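Long-range contacts in outer membrane protein Omp121 (Bacteroides thetaiotaomicron, PDB 5FQ8), which probably imports nutrients across the outer membrane as a TonB-dependent transporter and binds metal ions: residues B[179-185]-B[253-259]; B[271-277]-B[292-298]. One frame throughout, in Å; residues are numbered along the deposited sequence.

Contact 1: residues B[179-185]-B[253-259]; sequences YNGGVQW and FRYSNSL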
loop_
_atom_site.group_PDB
_atom_site.type_symbol
_atom_site.label_atom_id
_atom_site.label_comp_id
_atom_site.label_asym_id
_atom_site.label_seq_id
_atom_site.Cartn_x
_atom_site.Cartn_y
_atom_site.Cartn_z
ATOM N N TYR B 179 41.858 -13.384 14.919
ATOM C CA TYR B 179 40.493 -13.858 15.091
ATOM C C TYR B 179 39.984 -13.491 16.475
ATOM O O TYR B 179 40.719 -13.595 17.450
ATOM C CB TYR B 179 40.417 -15.350 14.904
ATOM C CG TYR B 179 39.118 -15.982 15.331
ATOM C CD1 TYR B 179 37.951 -15.763 14.622
ATOM C CD2 TYR B 179 39.066 -16.834 16.417
ATOM C CE1 TYR B 179 36.771 -16.354 14.995
ATOM C CE2 TYR B 179 37.897 -17.437 16.794
ATOM C CZ TYR B 179 36.748 -17.193 16.082
ATOM O OH TYR B 179 35.571 -17.792 16.463
ATOM N N ASN B 180 38.733 -13.042 16.553
ATOM C CA ASN B 180 38.038 -12.863 17.821
ATOM C C ASN B 180 36.739 -13.645 17.759
ATOM O O ASN B 180 35.933 -13.434 16.850
ATOM C CB ASN B 180 37.753 -11.391 18.110
ATOM C CG ASN B 180 38.996 -10.608 18.413
ATOM O OD1 ASN B 180 39.438 -10.549 19.550
ATOM N ND2 ASN B 180 39.569 -9.993 17.395
ATOM N N GLY B 181 36.541 -14.544 18.707
ATOM C CA GLY B 181 35.340 -15.343 18.747
ATOM C C GLY B 181 34.663 -15.184 20.086
ATOM O O GLY B 181 35.291 -15.363 21.121
ATOM N N GLY B 182 33.382 -14.829 20.091
ATOM C CA GLY B 182 32.716 -14.445 21.311
ATOM C C GLY B 182 31.398 -15.166 21.488
ATOM O O GLY B 182 30.804 -15.676 20.548
ATOM N N VAL B 183 30.949 -15.173 22.731
ATOM C CA VAL B 183 29.710 -15.807 23.148
ATOM C C VAL B 183 29.231 -15.056 24.373
ATOM O O VAL B 183 30.022 -14.775 25.269
ATOM C CB VAL B 183 29.925 -17.299 23.457
ATOM C CG1 VAL B 183 28.867 -17.789 24.373
ATOM C CG2 VAL B 183 29.918 -18.104 22.193
ATOM N N GLN B 184 27.960 -14.685 24.416
ATOM C CA GLN B 184 27.523 -13.935 25.586
ATOM C C GLN B 184 26.034 -14.097 25.804
ATOM O O GLN B 184 25.268 -14.261 24.862
ATOM C CB GLN B 184 27.876 -12.448 25.492
ATOM C CG GLN B 184 26.905 -11.638 24.735
ATOM C CD GLN B 184 27.002 -10.174 25.054
ATOM O OE1 GLN B 184 28.084 -9.621 25.157
ATOM N NE2 GLN B 184 25.855 -9.528 25.199
ATOM N N TRP B 185 25.645 -14.066 27.068
ATOM C CA TRP B 185 24.267 -14.217 27.485
ATOM C C TRP B 185 23.730 -12.899 28.014
ATOM O O TRP B 185 24.473 -12.081 28.557
ATOM C CB TRP B 185 24.149 -15.275 28.568
ATOM C CG TRP B 185 24.469 -16.602 28.118
ATOM C CD1 TRP B 185 23.603 -17.565 27.763
ATOM C CD2 TRP B 185 25.762 -17.143 27.950
ATOM N NE1 TRP B 185 24.269 -18.689 27.379
ATOM C CE2 TRP B 185 25.608 -18.449 27.491
ATOM C CE3 TRP B 185 27.045 -16.649 28.146
ATOM C CZ2 TRP B 185 26.680 -19.271 27.231
ATOM C CZ3 TRP B 185 28.106 -17.467 27.889
ATOM C CH2 TRP B 185 27.918 -18.762 27.438
ATOM N N PHE B 253 20.967 -15.143 24.024
ATOM C CA PHE B 253 22.237 -15.701 23.589
ATOM C C PHE B 253 22.722 -14.931 22.380
ATOM O O PHE B 253 21.917 -14.498 21.553
ATOM C CB PHE B 253 22.121 -17.166 23.270
ATOM C CG PHE B 253 23.426 -17.805 22.906
ATOM C CD1 PHE B 253 24.308 -18.221 23.891
ATOM C CD2 PHE B 253 23.778 -17.990 21.584
ATOM C CE1 PHE B 253 25.510 -18.809 23.559
ATOM C CE2 PHE B 253 24.976 -18.583 21.251
ATOM C CZ PHE B 253 25.842 -18.985 22.241
ATOM N N ARG B 254 24.034 -14.735 22.302
ATOM C CA ARG B 254 24.653 -14.006 21.205
ATOM C C ARG B 254 25.998 -14.651 20.910
ATOM O O ARG B 254 26.780 -14.902 21.832
ATOM C CB ARG B 254 24.817 -12.520 21.545
ATOM C CG ARG B 254 25.435 -11.688 20.441
ATOM C CD ARG B 254 25.959 -10.334 20.917
ATOM N NE ARG B 254 27.356 -10.373 21.350
ATOM C CZ ARG B 254 28.099 -9.290 21.550
ATOM N NH1 ARG B 254 27.586 -8.096 21.350
ATOM N NH2 ARG B 254 29.353 -9.394 21.947
ATOM N N TYR B 255 26.260 -14.936 19.635
ATOM C CA TYR B 255 27.541 -15.488 19.209
ATOM C C TYR B 255 28.150 -14.602 18.143
ATOM O O TYR B 255 27.460 -14.170 17.230
ATOM C CB TYR B 255 27.407 -16.914 18.701
ATOM C CG TYR B 255 26.520 -17.118 17.507
ATOM C CD1 TYR B 255 27.021 -17.009 16.223
ATOM C CD2 TYR B 255 25.194 -17.477 17.659
ATOM C CE1 TYR B 255 26.223 -17.220 15.124
ATOM C CE2 TYR B 255 24.392 -17.691 16.568
ATOM C CZ TYR B 255 24.916 -17.558 15.303
ATOM O OH TYR B 255 24.131 -17.767 14.203
ATOM N N SER B 256 29.435 -14.299 18.288
ATOM C CA SER B 256 30.123 -13.397 17.383
ATOM C C SER B 256 31.371 -14.052 16.831
ATOM O O SER B 256 32.016 -14.844 17.514
ATOM C CB SER B 256 30.518 -12.101 18.055
ATOM O OG SER B 256 31.430 -11.411 17.217
ATOM N N ASN B 257 31.714 -13.703 15.592
ATOM C CA ASN B 257 32.916 -14.188 14.923
ATOM C C ASN B 257 33.526 -13.014 14.181
ATOM O O ASN B 257 32.850 -12.382 13.367
ATOM C CB ASN B 257 32.603 -15.325 13.944
ATOM C CG ASN B 257 32.229 -16.615 14.633
ATOM O OD1 ASN B 257 33.074 -17.318 15.135
ATOM N ND2 ASN B 257 30.961 -16.932 14.642
ATOM N N SER B 258 34.792 -12.720 14.448
ATOM C CA SER B 258 35.480 -11.625 13.780
ATOM C C SER B 258 36.850 -12.077 13.305
ATOM O O SER B 258 37.589 -12.704 14.062
ATOM C CB SER B 258 35.620 -10.433 14.701
ATOM O OG SER B 258 36.428 -9.449 14.097
ATOM N N LEU B 259 37.191 -11.734 12.063
ATOM C CA LEU B 259 38.459 -12.087 11.446
ATOM C C LEU B 259 39.107 -10.842 10.854
ATOM O O LEU B 259 38.424 -9.889 10.498
ATOM C CB LEU B 259 38.245 -13.128 10.361
ATOM C CG LEU B 259 39.200 -14.293 10.179
ATOM C CD1 LEU B 259 39.089 -15.201 11.352
ATOM C CD2 LEU B 259 38.815 -15.034 8.939
#

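Contact 2: residues B[271-277]-B[292-298]; sequences YVSFSQI and KYTFSAR. With KR0 (3-decanoyloxypropyl decanoate), chain Q.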
loop_
_atom_site.group_PDB
_atom_site.type_symbol
_atom_site.label_atom_id
_atom_site.label_comp_id
_atom_site.label_asym_id
_atom_site.label_seq_id
_atom_site.Cartn_x
_atom_site.Cartn_y
_atom_site.Cartn_z
ATOM N N TYR B 271 44.627 -4.000 4.718
ATOM C CA TYR B 271 43.823 -4.543 5.804
ATOM C C TYR B 271 42.495 -5.021 5.243
ATOM O O TYR B 271 41.898 -4.349 4.403
ATOM C CB TYR B 271 43.596 -3.484 6.884
ATOM C CG TYR B 271 43.223 -4.023 8.244
ATOM C CD1 TYR B 271 41.933 -4.415 8.528
ATOM C CD2 TYR B 271 44.165 -4.131 9.246
ATOM C CE1 TYR B 271 41.591 -4.904 9.755
ATOM C CE2 TYR B 271 43.833 -4.622 10.476
ATOM C CZ TYR B 271 42.538 -5.006 10.729
ATOM O OH TYR B 271 42.185 -5.494 11.968
ATOM N N VAL B 272 42.044 -6.193 5.686
ATOM C CA VAL B 272 40.772 -6.770 5.252
ATOM C C VAL B 272 40.166 -7.524 6.423
ATOM O O VAL B 272 40.827 -8.378 7.017
ATOM C CB VAL B 272 40.940 -7.713 4.046
ATOM C CG1 VAL B 272 39.655 -8.452 3.785
ATOM C CG2 VAL B 272 41.344 -6.948 2.825
ATOM N N SER B 273 38.910 -7.229 6.744
ATOM C CA SER B 273 38.272 -7.737 7.951
ATOM C C SER B 273 36.843 -8.176 7.673
ATOM O O SER B 273 36.245 -7.824 6.657
ATOM C CB SER B 273 38.246 -6.676 9.036
ATOM O OG SER B 273 37.520 -5.562 8.573
ATOM N N PHE B 274 36.293 -8.927 8.619
ATOM C CA PHE B 274 34.939 -9.450 8.550
ATOM C C PHE B 274 34.425 -9.622 9.965
ATOM O O PHE B 274 35.153 -10.093 10.833
ATOM C CB PHE B 274 34.902 -10.787 7.821
ATOM C CG PHE B 274 33.642 -11.577 8.047
ATOM C CD1 PHE B 274 32.522 -11.348 7.264
ATOM C CD2 PHE B 274 33.575 -12.558 9.015
ATOM C CE1 PHE B 274 31.372 -12.070 7.443
ATOM C CE2 PHE B 274 32.416 -13.280 9.197
ATOM C CZ PHE B 274 31.315 -13.033 8.411
ATOM N N SER B 275 33.173 -9.260 10.196
ATOM C CA SER B 275 32.578 -9.432 11.508
ATOM C C SER B 275 31.187 -10.010 11.369
ATOM O O SER B 275 30.490 -9.737 10.396
ATOM C CB SER B 275 32.514 -8.115 12.256
ATOM O OG SER B 275 31.842 -7.165 11.471
ATOM N N GLN B 276 30.798 -10.816 12.348
ATOM C CA GLN B 276 29.511 -11.485 12.344
ATOM C C GLN B 276 28.970 -11.496 13.757
ATOM O O GLN B 276 29.698 -11.781 14.701
ATOM C CB GLN B 276 29.633 -12.906 11.809
ATOM C CG GLN B 276 28.354 -13.683 11.776
ATOM C CD GLN B 276 28.075 -14.377 13.069
ATOM O OE1 GLN B 276 28.906 -14.392 13.951
ATOM N NE2 GLN B 276 26.895 -14.946 13.194
ATOM N N ILE B 277 27.687 -11.184 13.889
ATOM C CA ILE B 277 27.002 -11.074 15.173
ATOM C C ILE B 277 25.583 -11.578 14.992
ATOM O O ILE B 277 24.929 -11.254 14.003
ATOM C CB ILE B 277 27.009 -9.621 15.685
ATOM C CG1 ILE B 277 28.430 -9.153 15.926
ATOM C CG2 ILE B 277 26.221 -9.495 16.948
ATOM C CD1 ILE B 277 28.511 -7.788 16.468
ATOM N N LYS B 292 24.329 -8.893 12.569
ATOM C CA LYS B 292 25.211 -7.917 11.962
ATOM C C LYS B 292 26.266 -8.664 11.165
ATOM O O LYS B 292 26.774 -9.688 11.621
ATOM C CB LYS B 292 25.828 -7.027 13.023
ATOM C CG LYS B 292 26.688 -5.919 12.497
ATOM C CD LYS B 292 27.440 -5.246 13.605
ATOM C CE LYS B 292 28.168 -4.043 13.095
ATOM N NZ LYS B 292 28.966 -3.389 14.137
ATOM N N TYR B 293 26.533 -8.195 9.949
ATOM C CA TYR B 293 27.636 -8.672 9.118
ATOM C C TYR B 293 28.332 -7.460 8.526
ATOM O O TYR B 293 27.672 -6.575 7.987
ATOM C CB TYR B 293 27.176 -9.573 7.974
ATOM C CG TYR B 293 26.619 -10.933 8.319
ATOM C CD1 TYR B 293 25.274 -11.102 8.562
ATOM C CD2 TYR B 293 27.424 -12.056 8.337
ATOM C CE1 TYR B 293 24.747 -12.335 8.853
ATOM C CE2 TYR B 293 26.905 -13.296 8.628
ATOM C CZ TYR B 293 25.562 -13.427 8.886
ATOM O OH TYR B 293 25.015 -14.650 9.182
ATOM N N THR B 294 29.648 -7.416 8.611
ATOM C CA THR B 294 30.417 -6.384 7.934
ATOM C C THR B 294 31.553 -7.015 7.152
ATOM O O THR B 294 31.973 -8.130 7.437
ATOM C CB THR B 294 31.006 -5.374 8.910
ATOM O OG1 THR B 294 32.019 -6.010 9.710
ATOM C CG2 THR B 294 29.923 -4.837 9.800
ATOM N N PHE B 295 32.031 -6.283 6.150
ATOM C CA PHE B 295 33.224 -6.637 5.406
ATOM C C PHE B 295 33.945 -5.352 5.065
ATOM O O PHE B 295 33.305 -4.375 4.700
ATOM C CB PHE B 295 32.896 -7.415 4.136
ATOM C CG PHE B 295 34.111 -7.878 3.391
ATOM C CD1 PHE B 295 34.732 -9.062 3.737
ATOM C CD2 PHE B 295 34.647 -7.116 2.365
ATOM C CE1 PHE B 295 35.845 -9.481 3.079
ATOM C CE2 PHE B 295 35.760 -7.533 1.702
ATOM C CZ PHE B 295 36.362 -8.720 2.057
ATOM N N SER B 296 35.267 -5.339 5.207
ATOM C CA SER B 296 36.054 -4.144 4.934
ATOM C C SER B 296 37.344 -4.507 4.218
ATOM O O SER B 296 37.860 -5.612 4.358
ATOM C CB SER B 296 36.379 -3.385 6.211
ATOM O OG SER B 296 37.224 -2.286 5.931
ATOM N N ALA B 297 37.851 -3.563 3.442
ATOM C CA ALA B 297 39.091 -3.744 2.711
ATOM C C ALA B 297 39.711 -2.373 2.563
ATOM O O ALA B 297 39.093 -1.485 1.987
ATOM C CB ALA B 297 38.852 -4.386 1.355
ATOM N N ARG B 298 40.901 -2.192 3.105
ATOM C CA ARG B 298 41.539 -0.892 3.148
ATOM C C ARG B 298 42.972 -1.040 2.689
ATOM O O ARG B 298 43.688 -1.928 3.155
ATOM C CB ARG B 298 41.485 -0.304 4.553
ATOM C CG ARG B 298 40.125 0.127 4.960
ATOM C CD ARG B 298 40.058 0.504 6.392
ATOM N NE ARG B 298 39.581 -0.601 7.204
ATOM C CZ ARG B 298 40.182 -1.014 8.303
ATOM N NH1 ARG B 298 41.284 -0.413 8.706
ATOM N NH2 ARG B 298 39.686 -2.023 8.993
HETATM C C1 KR0 Q . 24.794 -21.110 0.458
HETATM O O1 KR0 Q . 25.838 -21.040 1.422
HETATM C C2 KR0 Q . 24.831 -19.758 -0.229
HETATM C C3 KR0 Q . 24.567 -18.631 0.754
HETATM C C4 KR0 Q . 27.614 -16.369 5.808
HETATM O O4 KR0 Q . 25.709 -18.202 1.487
HETATM C C5 KR0 Q . 25.454 -17.547 2.762
HETATM C C6 KR0 Q . 29.000 -17.010 5.608
HETATM C C7 KR0 Q . 26.744 -22.132 1.724
HETATM C C8 KR0 Q . 30.120 -16.095 6.119
HETATM O O8 KR0 Q . 24.320 -17.570 3.191
HETATM C C9 KR0 Q . 31.554 -16.606 5.943
HETATM O O9 KR0 Q . 27.335 -22.672 0.808
HETATM C C10 KR0 Q . 26.545 -16.843 3.538
HETATM C C11 KR0 Q . 26.460 -17.053 5.055
HETATM C C12 KR0 Q . 26.960 -22.576 3.155
HETATM C C13 KR0 Q . 27.938 -21.656 3.880
HETATM C C14 KR0 Q . 32.557 -15.573 6.469
HETATM C C15 KR0 Q . 33.976 -15.726 5.931
HETATM C C16 KR0 Q . 34.596 -14.376 5.645
HETATM C C17 KR0 Q . 29.392 -21.972 3.554
HETATM C C18 KR0 Q . 30.227 -20.697 3.497
HETATM C C19 KR0 Q . 31.137 -20.526 4.712
HETATM C C20 KR0 Q . 32.590 -20.896 4.399
HETATM C C21 KR0 Q . 33.581 -20.348 5.427
HETATM C C22 KR0 Q . 35.019 -20.739 5.086
HETATM C C23 KR0 Q . 36.065 -20.150 6.017
HETATM O O HOH W 1 30.924 -5.730 13.654
#

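Contact 1: residues B[179-185]-B[253-259]
Phe253 and Trp185 form a T-shaped pair near one end of two antiparallel strands. The edge of Phe253 points at the face of the Trp185 five-membered ring, with Phe253 CD1 3.5 Å from Trp185 NE1 and the planes at 72°. With CG turned away from the backbone N (chi1 -176°), the Phe253 ring leans toward strand 179-185. Phe253 CE1 also meets Val183 CG1 at 3.6 Å. At the other end Tyr179 OH donates to Asn257 OD1 at 2.9 Å, in the carbonyl plane. Tyr179 CD1 also packs on Leu259 CD1 at 3.5 Å. The face of Tyr179, Val183, Phe253 and Tyr255 is the looser side: Tyr255 leads away from segment 179-185, on the surface. The face of Gln184, Arg254, Ser256 and Ser258 is buried and closely packed. Gln184 OE1 lies over the Arg254 guanidinium, the planes stacked 23° apart. They do not bond to each other: Gln184 OE1 bonds to Tyr934 OH, and Arg254 NH2 to Arg56 O. Ser258 OG hydrogen-bonds to Asp136 OD2. Six backbone hydrogen bonds join the strands. A polar inner face against the plug and an aromatic, partly apolar outer face are typical of the TonB-dependent receptor beta-barrel wall.

Contact 2: residues B[271-277]-B[292-298]
Phe274 and Tyr293 touch through Phe274 CZ, which sits at the edge of the Tyr293 ring, 4.0 Å from Tyr293 CD2. One face of Phe274 carries a decanoyl tail of the KR0 lipid, with KR0 C14 3.4 Å from Phe274 CZ. Both rings belong to a beta hairpin of the barrel wall, held by eight backbone hydrogen bonds. Gln276 runs beside Tyr293, with Gln276 CG 3.5 Å from Tyr293 CE2. A bend at chi2 (-87°) turns the Gln276 amide aside, and Gln276 OE1 has a weak hydrogen bond to Asn257 ND2. Further along, Val272 CG1 meets Phe295 CZ at 3.7 Å. Phe388 of the second subunit packs on both, at a subunit interface. The opposite face turns to the plug and is largely polar. There Lys292 lies alongside Ile277, and Lys292 NZ bonds to the carbonyl oxygens of Asn131, Ile133 and Ser58. The CG side of the Tyr271 ring lies over one face of the Arg298 guanidinium, the planes 29° apart. Arg298 NH2 comes to Tyr271 CD1 obliquely and makes a salt bridge to Asp137, which also bonds Ser273 OG. Ser296 OG, hydrogen-bonded to Asn313 OD1, also accepts from Arg298 NE, nearly in the guanidinium plane, at 3.2 Å.

Overall arrangement
The chain builds its plug domain first, then enters the barrel at strand 177-188. Contact 1 joins that strand to strand 252-264 and closes a loop of 67 residues between its segments. A short turn then leads to strand 268-280. Contact 2 joins strands 268-280 and 289-303 of one hairpin and closes a loop of 14 residues, which holds the calcium site of Asp280, Gly281, Ile283, Thr285 and Asp288. The contacts follow in series and neither nest nor cross. Their middle strands are neighbours, joined by probable hydrogen bonds Leu259 N to Phe274 O and Asn257 N to Gln276 O. Strand 177-188 also pairs with the last strand, 973-983, so contact 1 lies beside the barrel closure.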